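Local structure of AT-less polyketide synthase (4TKT) at residues A[133-138]-A[179-184]; A[68-73]-A[213-218]. The protein probably acts as a ketosynthase domain of an "AT-less" type I polyketide synthase, catalysing chain-extending condensation in isomigrastatin biosynthesis. All coordinates share one frame; numbering follows the deposited sequence.

Contact 1: residues A[133-138]-A[179-184]; sequences VFAGAM and SVTVDT
The ring of Phe134 lies obliquely against Val180, with CD2 4.2 Å from Val180 CB. Ala196 and Ala199 of helix 188-202 also touch this ring, as do Pro178 and Ala208. The two segments are parallel neighbours in the mixed sheet of the thiolase fold. They are joined by a beta-alpha-beta crossover, and strand 179-182 is the outermost strand on its side within this chain. Four backbone bonds link them. The first, Val180 N to Val133 O, is 2.8 Å. The last, Ala137 N to Val182 O, is longer at 3.3 Å, and its donor is tilted 22° from the carbonyl plane. Val133, Ala135, Ser179 and Thr181 point to the sheet face packed against helix 163-173. There Thr181 CG2 comes to 3.5 Å from Ala135 O, while OG1 bonds Leu162 O. Beyond the strands the carboxylate of Asp183 is the flat group. Its CG is anti to the backbone N (chi1 -176°), which carries the group alongside Met138, a selenomethionine. OD1 accepts a hydrogen bond from Met185 N, just past the segment, in what is probably the nucleophile elbow, as in other ketosynthases. That same OD1 sits 3.2 Å from Met138 CB.

Contact 2: residues A[68-73]-A[213-218]; sequences GFLDGI and VNLSVH
Ile73 and Leu215 carry this contact, with Ser216 next to them. These three have the largest areas buried by the opposing segment: 61, 52 and 38 Å² in that order. It is apolar packing of loop on loop in the N-terminal half of the thiolase fold. Segment 68-73 has no regular structure, and segment 213-218 is the end of strand 208-214 and the loop after it. No hydrogen bond joins the two segments directly.

Ile73 uses both of its branches. CG1 stands between the backbone N and the carbonyl carbon (chi1 65°), and the chain then runs on extended. This takes CD1 to 3.8 Å from Val217 CG1. The other branch, CG2, turns to Leu215 and lies 4.3 Å from its CD2.

Leu215 CD2 is therefore shared. It also meets Leu70 CD1 at 3.9 Å, tip to tip, with the two leucine side chains crossing at about a right angle. Leu97 of helix 93-109 touches both leucines. All the touching residues are buried.

Ser216 meets the other segment through its CB, which lies obliquely to the Phe69 ring, 4.1 Å from Phe69 CE1, while its OG is hydrogen-bonded to Lys221 NZ.

Glu251 bridges the two backbones. Its carboxylate takes one N-H from each segment, OE1 from Leu70 N and OE2 from Ser216 N.

In the fold
Contacts 1 and 2 have centres about 18 Å apart and meet through one sheet, where strands 129-136 and 208-214 are neighbours. Gly136 O lies 3.0 Å from Val213 N, a probable hydrogen bond. Just beyond it Ala137 CB packs 3.8 Å from Val213 O. Strand 129-136 thus stands between strand 179-182 and strand 208-214. In sequence, contact 1 falls between the two segments of contact 2. Contact 1 leads into the probable elbow before helix 188-202. At contact 2 a MES molecule, probably from the crystallisation liquor, accepts hydrogen bonds from Gly72 N and Ile73 N, and the Ile73 side chain is about 3 Å from it.

Contact 1: residues A[133-138]-A[179-184]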
ATOM      1  N   VAL A 133      -7.100 -11.656  -5.467  1.00 25.56           N
ATOM      2  CA  VAL A 133      -6.943 -10.832  -4.273  1.00 25.00           C
ATOM      3  C   VAL A 133      -6.277 -11.626  -3.154  1.00 24.97           C
ATOM      4  O   VAL A 133      -6.812 -12.628  -2.684  1.00 24.93           O
ATOM      5  CB  VAL A 133      -8.296 -10.280  -3.779  1.00 24.45           C
ATOM      6  CG1 VAL A 133      -8.088  -9.340  -2.606  1.00 24.02           C
ATOM      7  CG2 VAL A 133      -9.015  -9.558  -4.909  1.00 29.45           C
ATOM      8  N   PHE A 134      -5.101 -11.169  -2.741  1.00 25.67           N
ATOM      9  CA  PHE A 134      -4.317 -11.856  -1.726  1.00 25.34           C
ATOM     10  C   PHE A 134      -4.007 -10.905  -0.587  1.00 25.01           C
ATOM     11  O   PHE A 134      -3.188  -9.997  -0.729  1.00 32.91           O
ATOM     12  CB  PHE A 134      -3.024 -12.408  -2.326  1.00 26.27           C
ATOM     13  CG  PHE A 134      -3.248 -13.386  -3.438  1.00 33.42           C
ATOM     14  CD1 PHE A 134      -3.456 -12.946  -4.732  1.00 27.01           C
ATOM     15  CD2 PHE A 134      -3.262 -14.748  -3.188  1.00 32.13           C
ATOM     16  CE1 PHE A 134      -3.670 -13.843  -5.756  1.00 35.51           C
ATOM     17  CE2 PHE A 134      -3.475 -15.650  -4.207  1.00 27.74           C
ATOM     18  CZ  PHE A 134      -3.679 -15.197  -5.494  1.00 36.37           C
ATOM     19  N   ALA A 135      -4.668 -11.115   0.544  1.00 24.52           N
ATOM     20  CA  ALA A 135      -4.540 -10.214   1.677  1.00 24.25           C
ATOM     21  C   ALA A 135      -3.836 -10.883   2.848  1.00 29.13           C
ATOM     22  O   ALA A 135      -4.024 -12.068   3.102  1.00 27.59           O
ATOM     23  CB  ALA A 135      -5.909  -9.712   2.101  1.00 23.64           C
ATOM     24  N   GLY A 136      -3.020 -10.114   3.558  1.00 24.71           N
ATOM     25  CA  GLY A 136      -2.370 -10.603   4.757  1.00 25.04           C
ATOM     26  C   GLY A 136      -2.890  -9.889   5.989  1.00 30.57           C
ATOM     27  O   GLY A 136      -2.922  -8.659   6.034  1.00 32.51           O
ATOM     28  N   ALA A 137      -3.307 -10.663   6.984  1.00 29.04           N
ATOM     29  CA  ALA A 137      -3.772 -10.112   8.252  1.00 24.39           C
ATOM     30  C   ALA A 137      -3.637 -11.169   9.337  1.00 29.31           C
ATOM     31  O   ALA A 137      -3.631 -12.360   9.040  1.00 27.91           O
ATOM     32  CB  ALA A 137      -5.204  -9.638   8.138  1.00 23.79           C
HETATM   33  N   MSE A 138      -3.535 -10.742  10.593  1.00 24.90           N
HETATM   34  CA  MSE A 138      -3.324 -11.696  11.676  1.00 25.38           C
HETATM   35  C   MSE A 138      -4.209 -11.475  12.905  1.00 33.29           C
HETATM   36  O   MSE A 138      -4.307 -12.357  13.756  1.00 40.39           O
HETATM   37  CB  MSE A 138      -1.856 -11.681  12.103  1.00 28.62           C
HETATM   38  CG  MSE A 138      -1.365 -10.358  12.667  1.00 33.25           C
HETATM   39 SE   MSE A 138       0.484 -10.460  13.315  1.00 54.19          SE
HETATM   40  CE  MSE A 138       0.235 -11.703  14.795  1.00 31.06           C
ATOM     41  N   SER A 179      -9.382 -15.605  -4.236  1.00 28.35           N
ATOM     42  CA  SER A 179      -9.626 -14.633  -3.177  1.00 27.62           C
ATOM     43  C   SER A 179      -9.205 -15.243  -1.852  1.00 24.41           C
ATOM     44  O   SER A 179      -9.902 -16.095  -1.303  1.00 24.37           O
ATOM     45  CB  SER A 179     -11.098 -14.222  -3.141  1.00 24.51           C
ATOM     46  OG  SER A 179     -11.316 -13.176  -2.210  1.00 21.61           O
ATOM     47  N   VAL A 180      -8.052 -14.814  -1.350  1.00 25.37           N
ATOM     48  CA  VAL A 180      -7.414 -15.480  -0.219  1.00 22.71           C
ATOM     49  C   VAL A 180      -6.868 -14.506   0.822  1.00 24.90           C
ATOM     50  O   VAL A 180      -6.185 -13.538   0.487  1.00 25.36           O
ATOM     51  CB  VAL A 180      -6.249 -16.384  -0.698  1.00 21.22           C
ATOM     52  CG1 VAL A 180      -5.516 -16.984   0.482  1.00 28.93           C
ATOM     53  CG2 VAL A 180      -6.762 -17.486  -1.605  1.00 34.56           C
ATOM     54  N   THR A 181      -7.171 -14.768   2.088  1.00 20.95           N
ATOM     55  CA  THR A 181      -6.484 -14.089   3.175  1.00 21.90           C
ATOM     56  C   THR A 181      -5.532 -15.073   3.836  1.00 27.90           C
ATOM     57  O   THR A 181      -5.931 -16.177   4.204  1.00 33.33           O
ATOM     58  CB  THR A 181      -7.451 -13.527   4.223  1.00 19.31           C
ATOM     59  OG1 THR A 181      -8.404 -12.671   3.584  1.00 24.36           O
ATOM     60  CG2 THR A 181      -6.685 -12.730   5.272  1.00 19.15           C
ATOM     61  N   VAL A 182      -4.272 -14.679   3.973  1.00 27.53           N
ATOM     62  CA  VAL A 182      -3.281 -15.540   4.597  1.00 26.03           C
ATOM     63  C   VAL A 182      -2.773 -14.957   5.904  1.00 24.08           C
ATOM     64  O   VAL A 182      -2.612 -13.743   6.042  1.00 27.27           O
ATOM     65  CB  VAL A 182      -2.082 -15.792   3.670  1.00 31.89           C
ATOM     66  CG1 VAL A 182      -2.516 -16.612   2.479  1.00 35.51           C
ATOM     67  CG2 VAL A 182      -1.466 -14.478   3.223  1.00 28.13           C
ATOM     68  N   ASP A 183      -2.532 -15.837   6.866  1.00 20.73           N
ATOM     69  CA  ASP A 183      -1.944 -15.437   8.131  1.00 21.68           C
ATOM     70  C   ASP A 183      -0.638 -16.184   8.362  1.00 26.36           C
ATOM     71  O   ASP A 183      -0.626 -17.400   8.537  1.00 25.88           O
ATOM     72  CB  ASP A 183      -2.918 -15.686   9.285  1.00 20.67           C
ATOM     73  CG  ASP A 183      -2.381 -15.192  10.617  1.00 37.17           C
ATOM     74  OD1 ASP A 183      -1.367 -14.463  10.616  1.00 32.64           O
ATOM     75  OD2 ASP A 183      -2.967 -15.531  11.667  1.00 51.53           O
ATOM     76  N   THR A 184       0.462 -15.442   8.335  1.00 23.60           N
ATOM     77  CA  THR A 184       1.757 -15.956   8.756  1.00 26.74           C
ATOM     78  C   THR A 184       2.365 -14.940   9.709  1.00 28.97           C
ATOM     79  O   THR A 184       3.582 -14.780   9.777  1.00 30.36           O
ATOM     80  CB  THR A 184       2.703 -16.205   7.573  1.00 22.64           C
ATOM     81  OG1 THR A 184       2.899 -14.983   6.853  1.00 29.22           O
ATOM     82  CG2 THR A 184       2.124 -17.254   6.636  1.00 22.75           C
TER

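Contact 2: residues A[68-73]-A[213-218]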
ATOM      1  N   GLY A  68       2.272   3.238  16.449  1.00 38.53           N
ATOM      2  CA  GLY A  68       2.116   3.947  15.193  1.00 28.26           C
ATOM      3  C   GLY A  68       0.660   3.851  14.794  1.00 29.21           C
ATOM      4  O   GLY A  68       0.177   2.772  14.450  1.00 35.01           O
ATOM      5  N   PHE A  69      -0.051   4.970  14.854  1.00 27.94           N
ATOM      6  CA  PHE A  69      -1.497   4.941  14.676  1.00 33.82           C
ATOM      7  C   PHE A  69      -1.974   5.667  13.433  1.00 27.36           C
ATOM      8  O   PHE A  69      -1.446   6.714  13.070  1.00 29.56           O
ATOM      9  CB  PHE A  69      -2.189   5.538  15.902  1.00 29.21           C
ATOM     10  CG  PHE A  69      -2.076   4.689  17.131  1.00 30.95           C
ATOM     11  CD1 PHE A  69      -2.943   3.631  17.336  1.00 29.54           C
ATOM     12  CD2 PHE A  69      -1.101   4.945  18.079  1.00 32.01           C
ATOM     13  CE1 PHE A  69      -2.843   2.846  18.463  1.00 26.54           C
ATOM     14  CE2 PHE A  69      -0.999   4.165  19.210  1.00 32.00           C
ATOM     15  CZ  PHE A  69      -1.869   3.112  19.399  1.00 27.51           C
ATOM     16  N   LEU A  70      -2.984   5.094  12.787  1.00 26.91           N
ATOM     17  CA  LEU A  70      -3.694   5.776  11.717  1.00 26.55           C
ATOM     18  C   LEU A  70      -4.680   6.768  12.324  1.00 31.67           C
ATOM     19  O   LEU A  70      -4.918   6.751  13.531  1.00 36.73           O
ATOM     20  CB  LEU A  70      -4.427   4.773  10.827  1.00 25.40           C
ATOM     21  CG  LEU A  70      -3.565   3.721  10.128  1.00 27.87           C
ATOM     22  CD1 LEU A  70      -4.402   2.926   9.142  1.00 29.27           C
ATOM     23  CD2 LEU A  70      -2.385   4.373   9.431  1.00 30.07           C
ATOM     24  N   ASP A  71      -5.251   7.630  11.491  1.00 30.46           N
ATOM     25  CA  ASP A  71      -6.281   8.551  11.959  1.00 30.08           C
ATOM     26  C   ASP A  71      -7.639   8.181  11.382  1.00 34.39           C
ATOM     27  O   ASP A  71      -7.766   7.921  10.185  1.00 42.64           O
ATOM     28  CB  ASP A  71      -5.931   9.994  11.599  1.00 40.94           C
ATOM     29  CG  ASP A  71      -4.792  10.541  12.435  1.00 68.19           C
ATOM     30  OD1 ASP A  71      -5.034  10.894  13.608  1.00 79.77           O
ATOM     31  OD2 ASP A  71      -3.657  10.622  11.919  1.00 78.98           O
ATOM     32  N   GLY A  72      -8.649   8.151  12.246  1.00 30.37           N
ATOM     33  CA  GLY A  72     -10.011   7.868  11.832  1.00 27.21           C
ATOM     34  C   GLY A  72     -10.190   6.504  11.196  1.00 29.50           C
ATOM     35  O   GLY A  72     -10.632   6.403  10.051  1.00 30.68           O
ATOM     36  N   ILE A  73      -9.852   5.451  11.935  1.00 25.21           N
ATOM     37  CA  ILE A  73     -10.002   4.092  11.426  1.00 24.11           C
ATOM     38  C   ILE A  73     -11.466   3.658  11.449  1.00 23.94           C
ATOM     39  O   ILE A  73     -11.812   2.586  10.952  1.00 26.51           O
ATOM     40  CB  ILE A  73      -9.161   3.079  12.230  1.00 25.61           C
ATOM     41  CG1 ILE A  73      -9.663   2.984  13.670  1.00 25.14           C
ATOM     42  CG2 ILE A  73      -7.685   3.453  12.196  1.00 25.05           C
ATOM     43  CD1 ILE A  73      -8.959   1.923  14.472  1.00 25.63           C
ATOM     44  N   VAL A 213      -3.012  -5.700   5.965  1.00 25.42           N
ATOM     45  CA  VAL A 213      -3.699  -4.740   6.811  1.00 19.71           C
ATOM     46  C   VAL A 213      -3.499  -5.104   8.278  1.00 28.07           C
ATOM     47  O   VAL A 213      -3.544  -6.278   8.651  1.00 25.67           O
ATOM     48  CB  VAL A 213      -5.208  -4.669   6.479  1.00 22.98           C
ATOM     49  CG1 VAL A 213      -5.836  -6.055   6.511  1.00 18.62           C
ATOM     50  CG2 VAL A 213      -5.931  -3.722   7.428  1.00 23.08           C
ATOM     51  N   ASN A 214      -3.254  -4.095   9.104  1.00 25.47           N
ATOM     52  CA  ASN A 214      -3.094  -4.315  10.530  1.00 23.64           C
ATOM     53  C   ASN A 214      -3.524  -3.103  11.340  1.00 22.99           C
ATOM     54  O   ASN A 214      -2.996  -2.008  11.155  1.00 25.36           O
ATOM     55  CB  ASN A 214      -1.644  -4.671  10.848  1.00 23.86           C
ATOM     56  CG  ASN A 214      -1.441  -5.017  12.306  1.00 27.27           C
ATOM     57  OD1 ASN A 214      -1.769  -6.117  12.743  1.00 34.51           O
ATOM     58  ND2 ASN A 214      -0.894  -4.078  13.069  1.00 27.93           N
ATOM     59  N   LEU A 215      -4.483  -3.304  12.238  1.00 19.55           N
ATOM     60  CA  LEU A 215      -4.977  -2.222  13.081  1.00 22.06           C
ATOM     61  C   LEU A 215      -4.876  -2.577  14.559  1.00 27.58           C
ATOM     62  O   LEU A 215      -4.863  -3.753  14.929  1.00 27.25           O
ATOM     63  CB  LEU A 215      -6.427  -1.883  12.724  1.00 22.68           C
ATOM     64  CG  LEU A 215      -6.677  -1.418  11.287  1.00 28.90           C
ATOM     65  CD1 LEU A 215      -8.149  -1.104  11.064  1.00 30.73           C
ATOM     66  CD2 LEU A 215      -5.808  -0.212  10.949  1.00 28.32           C
ATOM     67  N   SER A 216      -4.801  -1.552  15.401  1.00 25.25           N
ATOM     68  CA  SER A 216      -4.780  -1.747  16.845  1.00 30.04           C
ATOM     69  C   SER A 216      -6.049  -1.173  17.459  1.00 24.91           C
ATOM     70  O   SER A 216      -6.047  -0.060  17.982  1.00 28.25           O
ATOM     71  CB  SER A 216      -3.544  -1.093  17.467  1.00 34.80           C
ATOM     72  OG  SER A 216      -2.348  -1.660  16.956  1.00 37.81           O
ATOM     73  N   VAL A 217      -7.132  -1.940  17.400  1.00 22.81           N
ATOM     74  CA  VAL A 217      -8.445  -1.429  17.776  1.00 29.29           C
ATOM     75  C   VAL A 217      -8.852  -1.806  19.200  1.00 32.32           C
ATOM     76  O   VAL A 217      -9.871  -1.337  19.705  1.00 37.54           O
ATOM     77  CB  VAL A 217      -9.526  -1.936  16.805  1.00 30.84           C
ATOM     78  CG1 VAL A 217      -9.078  -1.729  15.364  1.00 35.35           C
ATOM     79  CG2 VAL A 217      -9.809  -3.397  17.055  1.00 20.66           C
ATOM     80  N   HIS A 218      -8.049  -2.643  19.846  1.00 31.41           N
ATOM     81  CA  HIS A 218      -8.405  -3.197  21.148  1.00 29.62           C
ATOM     82  C   HIS A 218      -7.189  -3.218  22.083  1.00 35.68           C
ATOM     83  O   HIS A 218      -6.066  -3.453  21.640  1.00 39.06           O
ATOM     84  CB  HIS A 218      -8.982  -4.602  20.964  1.00 22.55           C
ATOM     85  CG  HIS A 218      -9.705  -5.130  22.162  1.00 33.88           C
ATOM     86  ND1 HIS A 218      -9.082  -5.881  23.136  1.00 38.68           N
ATOM     87  CD2 HIS A 218     -11.002  -5.028  22.538  1.00 32.59           C
ATOM     88  CE1 HIS A 218      -9.963  -6.215  24.062  1.00 35.65           C
ATOM     89  NE2 HIS A 218     -11.135  -5.710  23.723  1.00 34.90           N
TER